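Local structure of glycosylation Associate Protein 1 (Streptococcus agalactiae serotype V, 6OYC) at residues A[8-19]-A[53-63]. The protein is an accessory Sec system protein that probably helps modify and export a glycosylated surface adhesin, in a complex with Gap2 and Gap3. Sequence-based numbering, arbitrary orientation.
Sequences WYNENRTWYDNN and LNYMPNLRYYL. With GOL (glycerol), chain I.
Asn54 ND2 is shared between two backbone carbonyls of the opposing loop. Its nearly straight bond runs 3.0 Å to Tyr16 O, at 172° and almost in the plane of the Asn54 amide; the other, to Trp8 O, is bent and weak. With CG set between the backbone N and the carbonyl carbon (chi1 60°), the amide is aimed at the loop, where both carbonyls lie. Water 1 finishes the job, donating to Asn54 OD1 and accepting from Trp8 N, which ties both ends of the amide to the loop and should fix its rotation. The Tyr9 ring presents its edge to Asn54 CB, Tyr9 CD1 lying 3.6 Å from that carbon, with ring and amide planes steeply inclined. Next along the chain, Tyr55 N donates to Trp15 O over 2.8 Å, and the Tyr16 and Tyr55 rings run side by side in the same direction.

Asp17 lays its carboxylate against the Pro57 ring, OD2 lying 3.4 Å from Pro57 CG. Its OD1 takes Asn19 N in an Asx turn and also accepts from water 3, which in turn accepts from Asn58 N. At the start of helix 59-65 the contact turns apolar, and Trp8 carries it: Tyr62 CE1 sits over the centre of one indole face, 3.6 Å above it, with the two rings oblique at 46°. Leu59 CD1 meets the indole edge, and Leu63 CD2 comes within 3.8 Å of Trp8 CH2. A glycerol, probably from crystallisation, bridges Tyr62 OH and Tyr9 O.

The contact thus joins the loop after strand 2-5 to the loop after the adjacent parallel strand 48-52 and the first turn of helix 59-65, in a Rossmann-like domain consistent with the GT-B relationship of the family. Trp8 also packs on Leu50 of strand 48-52, Trp15 and Leu53 reach Ile212 of helix 208-223, and Tyr55 OH bonds to Ser155 and Ser156 of the antiparallel sheet.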
ATOM      1  N   TRP A   8       2.790   8.880   1.777  1.00 28.82           N
ATOM      2  CA  TRP A   8       1.699   8.209   1.079  1.00 33.07           C
ATOM      3  C   TRP A   8       1.271   9.065  -0.094  1.00 32.87           C
ATOM      4  O   TRP A   8       0.079   9.345  -0.276  1.00 34.71           O
ATOM      5  CB  TRP A   8       0.517   7.949   2.011  1.00 32.50           C
ATOM      6  CG  TRP A   8       0.843   7.067   3.168  1.00 32.38           C
ATOM      7  CD1 TRP A   8       1.868   6.159   3.260  1.00 31.58           C
ATOM      8  CD2 TRP A   8       0.138   7.005   4.407  1.00 28.70           C
ATOM      9  NE1 TRP A   8       1.846   5.539   4.497  1.00 31.06           N
ATOM     10  CE2 TRP A   8       0.786   6.031   5.212  1.00 31.19           C
ATOM     11  CE3 TRP A   8      -0.983   7.674   4.919  1.00 26.31           C
ATOM     12  CZ2 TRP A   8       0.354   5.722   6.493  1.00 29.81           C
ATOM     13  CZ3 TRP A   8      -1.420   7.352   6.188  1.00 27.90           C
ATOM     14  CH2 TRP A   8      -0.744   6.397   6.968  1.00 30.57           C
ATOM     15  N   TYR A   9       2.262   9.503  -0.860  1.00 28.97           N
ATOM     16  CA  TYR A   9       2.133  10.505  -1.896  1.00 31.31           C
ATOM     17  C   TYR A   9       1.666   9.870  -3.206  1.00 35.24           C
ATOM     18  O   TYR A   9       1.647   8.645  -3.370  1.00 38.13           O
ATOM     19  CB  TYR A   9       3.471  11.215  -2.090  1.00 27.50           C
ATOM     20  CG  TYR A   9       3.895  11.958  -0.864  1.00 32.36           C
ATOM     21  CD1 TYR A   9       3.037  12.882  -0.278  1.00 31.17           C
ATOM     22  CD2 TYR A   9       5.131  11.728  -0.265  1.00 30.44           C
ATOM     23  CE1 TYR A   9       3.387  13.575   0.843  1.00 29.24           C
ATOM     24  CE2 TYR A   9       5.494  12.429   0.890  1.00 32.22           C
ATOM     25  CZ  TYR A   9       4.610  13.357   1.432  1.00 30.89           C
ATOM     26  OH  TYR A   9       4.917  14.078   2.569  1.00 30.33           O
ATOM     27  N   ASN A  10       1.291  10.733  -4.146  1.00 32.89           N
ATOM     28  CA  ASN A  10       0.945  10.331  -5.501  1.00 34.75           C
ATOM     29  C   ASN A  10       2.192  10.473  -6.361  1.00 36.69           C
ATOM     30  O   ASN A  10       2.829  11.529  -6.364  1.00 38.36           O
ATOM     31  CB  ASN A  10      -0.203  11.192  -6.037  1.00 36.57           C
ATOM     32  CG  ASN A  10      -0.610  10.848  -7.473  1.00 38.75           C
ATOM     33  OD1 ASN A  10       0.230  10.633  -8.348  1.00 43.74           O
ATOM     34  ND2 ASN A  10      -1.918  10.845  -7.725  1.00 26.66           N
ATOM     35  N   GLU A  11       2.528   9.398  -7.080  1.00 39.62           N
ATOM     36  CA  GLU A  11       3.743   9.343  -7.890  1.00 44.28           C
ATOM     37  C   GLU A  11       3.811  10.473  -8.910  1.00 43.16           C
ATOM     38  O   GLU A  11       4.893  10.988  -9.205  1.00 47.73           O
ATOM     39  CB  GLU A  11       3.802   8.003  -8.625  1.00 52.23           C
ATOM     40  CG  GLU A  11       5.095   7.249  -8.481  1.00 61.83           C
ATOM     41  CD  GLU A  11       5.039   5.894  -9.157  1.00 67.18           C
ATOM     42  OE1 GLU A  11       4.189   5.687 -10.061  1.00 67.24           O
ATOM     43  OE2 GLU A  11       5.847   5.029  -8.770  1.00 77.22           O
ATOM     44  N   ASN A  12       2.682  10.832  -9.508  1.00 40.75           N
ATOM     45  CA  ASN A  12       2.681  11.787 -10.605  1.00 45.29           C
ATOM     46  C   ASN A  12       2.277  13.187 -10.181  1.00 42.88           C
ATOM     47  O   ASN A  12       2.307  14.100 -11.008  1.00 49.71           O
ATOM     48  CB  ASN A  12       1.775  11.267 -11.716  1.00 46.89           C
ATOM     49  CG  ASN A  12       2.228   9.911 -12.202  1.00 55.51           C
ATOM     50  OD1 ASN A  12       3.403   9.740 -12.542  1.00 54.23           O
ATOM     51  ND2 ASN A  12       1.331   8.926 -12.186  1.00 54.02           N
ATOM     52  N   ARG A  13       1.947  13.380  -8.911  1.00 38.35           N
ATOM     53  CA  ARG A  13       1.507  14.670  -8.398  1.00 33.53           C
ATOM     54  C   ARG A  13       1.633  14.578  -6.876  1.00 35.77           C
ATOM     55  O   ARG A  13       0.680  14.190  -6.188  1.00 33.57           O
ATOM     56  CB  ARG A  13       0.071  14.958  -8.871  1.00 31.65           C
ATOM     57  CG  ARG A  13      -0.439  16.376  -8.647  1.00 33.19           C
ATOM     58  CD  ARG A  13      -1.929  16.484  -9.029  1.00 24.83           C
ATOM     59  NE  ARG A  13      -2.595  17.590  -8.341  1.00 28.34           N
ATOM     60  CZ  ARG A  13      -3.898  17.864  -8.434  1.00 30.17           C
ATOM     61  NH1 ARG A  13      -4.678  17.104  -9.192  1.00 27.74           N
ATOM     62  NH2 ARG A  13      -4.429  18.882  -7.736  1.00 25.10           N
ATOM     63  N   THR A  14       2.819  14.922  -6.367  1.00 34.22           N
ATOM     64  CA  THR A  14       3.257  14.506  -5.038  1.00 34.04           C
ATOM     65  C   THR A  14       2.193  14.730  -3.974  1.00 32.35           C
ATOM     66  O   THR A  14       1.888  13.826  -3.188  1.00 32.50           O
ATOM     67  CB  THR A  14       4.536  15.256  -4.641  1.00 34.20           C
ATOM     68  OG1 THR A  14       5.573  14.926  -5.557  1.00 37.97           O
ATOM     69  CG2 THR A  14       5.001  14.880  -3.219  1.00 29.70           C
ATOM     70  N   TRP A  15       1.639  15.936  -3.911  1.00 31.02           N
ATOM     71  CA  TRP A  15       0.833  16.338  -2.765  1.00 28.99           C
ATOM     72  C   TRP A  15      -0.631  15.982  -2.926  1.00 29.23           C
ATOM     73  O   TRP A  15      -1.455  16.416  -2.115  1.00 30.30           O
ATOM     74  CB  TRP A  15       1.025  17.843  -2.506  1.00 27.57           C
ATOM     75  CG  TRP A  15       2.504  18.194  -2.506  1.00 28.31           C
ATOM     76  CD1 TRP A  15       3.206  18.831  -3.499  1.00 29.67           C
ATOM     77  CD2 TRP A  15       3.467  17.876  -1.485  1.00 29.22           C
ATOM     78  NE1 TRP A  15       4.533  18.934  -3.158  1.00 31.24           N
ATOM     79  CE2 TRP A  15       4.722  18.355  -1.930  1.00 32.12           C
ATOM     80  CE3 TRP A  15       3.389  17.242  -0.239  1.00 28.31           C
ATOM     81  CZ2 TRP A  15       5.890  18.207  -1.178  1.00 29.98           C
ATOM     82  CZ3 TRP A  15       4.552  17.099   0.513  1.00 26.57           C
ATOM     83  CH2 TRP A  15       5.785  17.578   0.038  1.00 29.68           C
ATOM     84  N   TYR A  16      -0.971  15.185  -3.940  1.00 28.23           N
ATOM     85  CA  TYR A  16      -2.344  14.863  -4.291  1.00 28.50           C
ATOM     86  C   TYR A  16      -2.770  13.524  -3.666  1.00 30.58           C
ATOM     87  O   TYR A  16      -2.019  12.882  -2.928  1.00 28.31           O
ATOM     88  CB  TYR A  16      -2.496  14.847  -5.823  1.00 30.85           C
ATOM     89  CG  TYR A  16      -3.932  14.873  -6.326  1.00 28.89           C
ATOM     90  CD1 TYR A  16      -4.791  15.913  -5.976  1.00 28.38           C
ATOM     91  CD2 TYR A  16      -4.433  13.849  -7.125  1.00 30.58           C
ATOM     92  CE1 TYR A  16      -6.107  15.944  -6.416  1.00 25.90           C
ATOM     93  CE2 TYR A  16      -5.745  13.878  -7.579  1.00 30.60           C
ATOM     94  CZ  TYR A  16      -6.568  14.938  -7.216  1.00 26.72           C
ATOM     95  OH  TYR A  16      -7.858  14.983  -7.636  1.00 25.87           O
ATOM     96  N   ASP A  17      -4.015  13.125  -3.957  1.00 28.71           N
ATOM     97  CA  ASP A  17      -4.600  11.883  -3.461  1.00 32.95           C
ATOM     98  C   ASP A  17      -3.829  10.679  -4.001  1.00 35.25           C
ATOM     99  O   ASP A  17      -3.530  10.607  -5.196  1.00 35.55           O
ATOM    100  CB  ASP A  17      -6.081  11.832  -3.903  1.00 34.43           C
ATOM    101  CG  ASP A  17      -6.900  10.665  -3.284  1.00 35.12           C
ATOM    102  OD1 ASP A  17      -6.419   9.933  -2.383  1.00 31.56           O
ATOM    103  OD2 ASP A  17      -8.073  10.512  -3.721  1.00 36.91           O
ATOM    104  N   ASN A  18      -3.512   9.723  -3.128  1.00 35.72           N
ATOM    105  CA  ASN A  18      -2.885   8.480  -3.577  1.00 34.00           C
ATOM    106  C   ASN A  18      -3.898   7.395  -3.918  1.00 35.65           C
ATOM    107  O   ASN A  18      -3.497   6.290  -4.287  1.00 34.64           O
ATOM    108  CB  ASN A  18      -1.903   7.942  -2.517  1.00 32.35           C
ATOM    109  CG  ASN A  18      -2.606   7.370  -1.283  1.00 36.28           C
ATOM    110  OD1 ASN A  18      -3.771   7.664  -1.021  1.00 36.61           O
ATOM    111  ND2 ASN A  18      -1.891   6.538  -0.521  1.00 35.63           N
ATOM    112  N   ASN A  19      -5.195   7.668  -3.795  1.00 36.78           N
ATOM    113  CA  ASN A  19      -6.171   6.611  -3.997  1.00 35.55           C
ATOM    114  C   ASN A  19      -6.107   6.095  -5.433  1.00 37.43           C
ATOM    115  O   ASN A  19      -5.630   6.773  -6.349  1.00 35.00           O
ATOM    116  CB  ASN A  19      -7.583   7.098  -3.651  1.00 37.23           C
ATOM    117  CG  ASN A  19      -8.524   5.943  -3.280  1.00 38.17           C
ATOM    118  OD1 ASN A  19      -8.077   4.817  -3.080  1.00 39.36           O
ATOM    119  ND2 ASN A  19      -9.824   6.221  -3.187  1.00 34.31           N
ATOM    120  N   LEU A  53       0.669  15.136   5.070  1.00 30.21           N
ATOM    121  CA  LEU A  53       0.964  16.388   4.384  1.00 28.85           C
ATOM    122  C   LEU A  53       0.234  16.536   3.062  1.00 30.03           C
ATOM    123  O   LEU A  53      -0.008  17.666   2.635  1.00 28.19           O
ATOM    124  CB  LEU A  53       2.466  16.524   4.145  1.00 25.31           C
ATOM    125  CG  LEU A  53       3.357  16.621   5.380  1.00 31.14           C
ATOM    126  CD1 LEU A  53       4.816  16.881   4.964  1.00 32.46           C
ATOM    127  CD2 LEU A  53       2.888  17.698   6.328  1.00 26.92           C
ATOM    128  N   ASN A  54      -0.121  15.438   2.396  1.00 28.69           N
ATOM    129  CA  ASN A  54      -0.750  15.514   1.085  1.00 28.33           C
ATOM    130  C   ASN A  54      -2.261  15.402   1.206  1.00 28.29           C
ATOM    131  O   ASN A  54      -2.809  15.047   2.249  1.00 29.16           O
ATOM    132  CB  ASN A  54      -0.216  14.421   0.153  1.00 30.66           C
ATOM    133  CG  ASN A  54      -0.466  13.020   0.687  1.00 28.82           C
ATOM    134  OD1 ASN A  54      -0.143  12.711   1.832  1.00 29.51           O
ATOM    135  ND2 ASN A  54      -1.045  12.170  -0.142  1.00 32.19           N
ATOM    136  N   TYR A  55      -2.930  15.718   0.102  1.00 27.69           N
ATOM    137  CA  TYR A  55      -4.388  15.668   0.014  1.00 28.04           C
ATOM    138  C   TYR A  55      -4.873  14.212   0.086  1.00 30.00           C
ATOM    139  O   TYR A  55      -4.494  13.380  -0.749  1.00 27.40           O
ATOM    140  CB  TYR A  55      -4.799  16.335  -1.300  1.00 26.74           C
ATOM    141  CG  TYR A  55      -6.277  16.420  -1.611  1.00 29.19           C
ATOM    142  CD1 TYR A  55      -7.175  16.998  -0.713  1.00 28.88           C
ATOM    143  CD2 TYR A  55      -6.774  15.934  -2.814  1.00 28.06           C
ATOM    144  CE1 TYR A  55      -8.517  17.090  -1.011  1.00 26.33           C
ATOM    145  CE2 TYR A  55      -8.107  16.034  -3.128  1.00 26.73           C
ATOM    146  CZ  TYR A  55      -8.973  16.602  -2.221  1.00 28.52           C
ATOM    147  OH  TYR A  55     -10.303  16.694  -2.524  1.00 30.04           O
ATOM    148  N   MET A  56      -5.700  13.884   1.077  1.00 27.40           N
ATOM    149  CA  MET A  56      -6.127  12.495   1.293  1.00 32.09           C
ATOM    150  C   MET A  56      -7.622  12.412   1.611  1.00 29.15           C
ATOM    151  O   MET A  56      -8.022  12.097   2.739  1.00 29.42           O
ATOM    152  CB  MET A  56      -5.291  11.859   2.410  1.00 32.10           C
ATOM    153  CG  MET A  56      -3.857  11.555   1.996  1.00 32.87           C
ATOM    154  SD  MET A  56      -3.869  10.122   0.909  1.00 38.92           S
ATOM    155  CE  MET A  56      -3.660   8.805   2.121  1.00 31.06           C
ATOM    156  N   PRO A  57      -8.482  12.659   0.621  1.00 29.61           N
ATOM    157  CA  PRO A  57      -9.938  12.613   0.887  1.00 31.98           C
ATOM    158  C   PRO A  57     -10.436  11.241   1.328  1.00 28.63           C
ATOM    159  O   PRO A  57     -11.523  11.146   1.915  1.00 31.26           O
ATOM    160  CB  PRO A  57     -10.553  13.028  -0.454  1.00 29.47           C
ATOM    161  CG  PRO A  57      -9.472  12.724  -1.475  1.00 28.31           C
ATOM    162  CD  PRO A  57      -8.180  12.980  -0.785  1.00 26.16           C
ATOM    163  N   ASN A  58      -9.672  10.177   1.084  1.00 25.82           N
ATOM    164  CA  ASN A  58     -10.050   8.829   1.491  1.00 28.32           C
ATOM    165  C   ASN A  58      -9.252   8.349   2.694  1.00 27.98           C
ATOM    166  O   ASN A  58      -9.070   7.142   2.878  1.00 28.86           O
ATOM    167  CB  ASN A  58      -9.877   7.850   0.332  1.00 26.64           C
ATOM    168  CG  ASN A  58     -10.968   6.842   0.294  1.00 33.96           C
ATOM    169  OD1 ASN A  58     -12.147   7.195   0.387  1.00 33.71           O
ATOM    170  ND2 ASN A  58     -10.597   5.556   0.201  1.00 34.02           N
ATOM    171  N   LEU A  59      -8.781   9.284   3.527  1.00 27.94           N
ATOM    172  CA  LEU A  59      -7.814   8.944   4.567  1.00 26.61           C
ATOM    173  C   LEU A  59      -8.418   8.015   5.614  1.00 29.38           C
ATOM    174  O   LEU A  59      -7.735   7.113   6.119  1.00 28.95           O
ATOM    175  CB  LEU A  59      -7.286  10.221   5.214  1.00 26.11           C
ATOM    176  CG  LEU A  59      -6.303  10.069   6.376  1.00 29.71           C
ATOM    177  CD1 LEU A  59      -5.114   9.217   5.975  1.00 27.06           C
ATOM    178  CD2 LEU A  59      -5.831  11.453   6.854  1.00 27.65           C
ATOM    179  N   ARG A  60      -9.695   8.208   5.955  1.00 27.55           N
ATOM    180  CA  ARG A  60     -10.242   7.435   7.065  1.00 28.23           C
ATOM    181  C   ARG A  60     -10.418   5.963   6.677  1.00 30.77           C
ATOM    182  O   ARG A  60     -10.095   5.069   7.467  1.00 26.51           O
ATOM    183  CB  ARG A  60     -11.545   8.074   7.557  1.00 30.52           C
ATOM    184  CG  ARG A  60     -11.317   9.305   8.500  1.00 26.60           C
ATOM    185  CD  ARG A  60     -12.032  10.575   8.020  1.00 24.45           C
ATOM    186  NE  ARG A  60     -11.744  10.872   6.622  1.00 25.98           N
ATOM    187  CZ  ARG A  60     -10.740  11.639   6.205  1.00 28.99           C
ATOM    188  NH1 ARG A  60      -9.927  12.231   7.087  1.00 24.32           N
ATOM    189  NH2 ARG A  60     -10.553  11.819   4.899  1.00 27.93           N
ATOM    190  N   TYR A  61     -10.877   5.686   5.446  1.00 30.35           N
ATOM    191  CA  TYR A  61     -10.880   4.302   4.986  1.00 29.16           C
ATOM    192  C   TYR A  61      -9.467   3.771   4.891  1.00 28.96           C
ATOM    193  O   TYR A  61      -9.210   2.618   5.252  1.00 29.11           O
ATOM    194  CB  TYR A  61     -11.587   4.152   3.636  1.00 27.50           C
ATOM    195  CG  TYR A  61     -13.082   4.091   3.797  1.00 31.85           C
ATOM    196  CD1 TYR A  61     -13.674   3.146   4.643  1.00 32.77           C
ATOM    197  CD2 TYR A  61     -13.912   4.996   3.143  1.00 29.29           C
ATOM    198  CE1 TYR A  61     -15.049   3.101   4.812  1.00 29.17           C
ATOM    199  CE2 TYR A  61     -15.278   4.957   3.307  1.00 28.81           C
ATOM    200  CZ  TYR A  61     -15.837   4.015   4.151  1.00 29.26           C
ATOM    201  OH  TYR A  61     -17.187   3.983   4.308  1.00 30.02           O
ATOM    202  N   TYR A  62      -8.537   4.595   4.416  1.00 27.62           N
ATOM    203  CA  TYR A  62      -7.159   4.132   4.314  1.00 28.81           C
ATOM    204  C   TYR A  62      -6.649   3.666   5.670  1.00 29.12           C
ATOM    205  O   TYR A  62      -6.126   2.550   5.798  1.00 30.16           O
ATOM    206  CB  TYR A  62      -6.276   5.236   3.730  1.00 28.29           C
ATOM    207  CG  TYR A  62      -4.872   4.783   3.354  1.00 29.79           C
ATOM    208  CD1 TYR A  62      -3.835   4.824   4.292  1.00 29.79           C
ATOM    209  CD2 TYR A  62      -4.572   4.343   2.059  1.00 31.20           C
ATOM    210  CE1 TYR A  62      -2.535   4.431   3.959  1.00 30.92           C
ATOM    211  CE2 TYR A  62      -3.277   3.939   1.714  1.00 32.76           C
ATOM    212  CZ  TYR A  62      -2.261   3.989   2.668  1.00 34.55           C
ATOM    213  OH  TYR A  62      -0.971   3.599   2.346  1.00 40.59           O
ATOM    214  N   LEU A  63      -6.844   4.487   6.710  1.00 29.13           N
ATOM    215  CA  LEU A  63      -6.357   4.133   8.043  1.00 29.03           C
ATOM    216  C   LEU A  63      -7.106   2.940   8.596  1.00 31.07           C
ATOM    217  O   LEU A  63      -6.519   2.089   9.280  1.00 31.32           O
ATOM    218  CB  LEU A  63      -6.489   5.313   9.002  1.00 27.45           C
ATOM    219  CG  LEU A  63      -5.592   6.525   8.704  1.00 30.07           C
ATOM    220  CD1 LEU A  63      -5.838   7.621   9.711  1.00 24.70           C
ATOM    221  CD2 LEU A  63      -4.121   6.127   8.679  1.00 26.44           C
TER
HETATM  222  C1  GOL I 606       3.027   4.139   0.380  1.00 43.67           C
HETATM  223  O1  GOL I 606       3.369   2.802   0.354  1.00 51.95           O
HETATM  224  C2  GOL I 606       1.846   4.286  -0.635  1.00 50.84           C
HETATM  225  O2  GOL I 606       0.581   4.092  -0.033  1.00 48.26           O
HETATM  226  C3  GOL I 606       2.021   5.716  -1.295  1.00 42.60           C
HETATM  227  O3  GOL I 606       0.730   6.249  -1.495  1.00 40.02           O
HETATM  228  O   HOH W   1       1.711  11.232   3.188  1.00 26.92           O
HETATM  229  O   HOH W   2       2.977  13.229   4.623  1.00 30.48           O
HETATM  230  O   HOH W   3      -7.101   9.585   0.182  1.00 29.83           O
HETATM  231  O   HOH W   4      -7.732   4.418  -0.323  1.00 35.35           O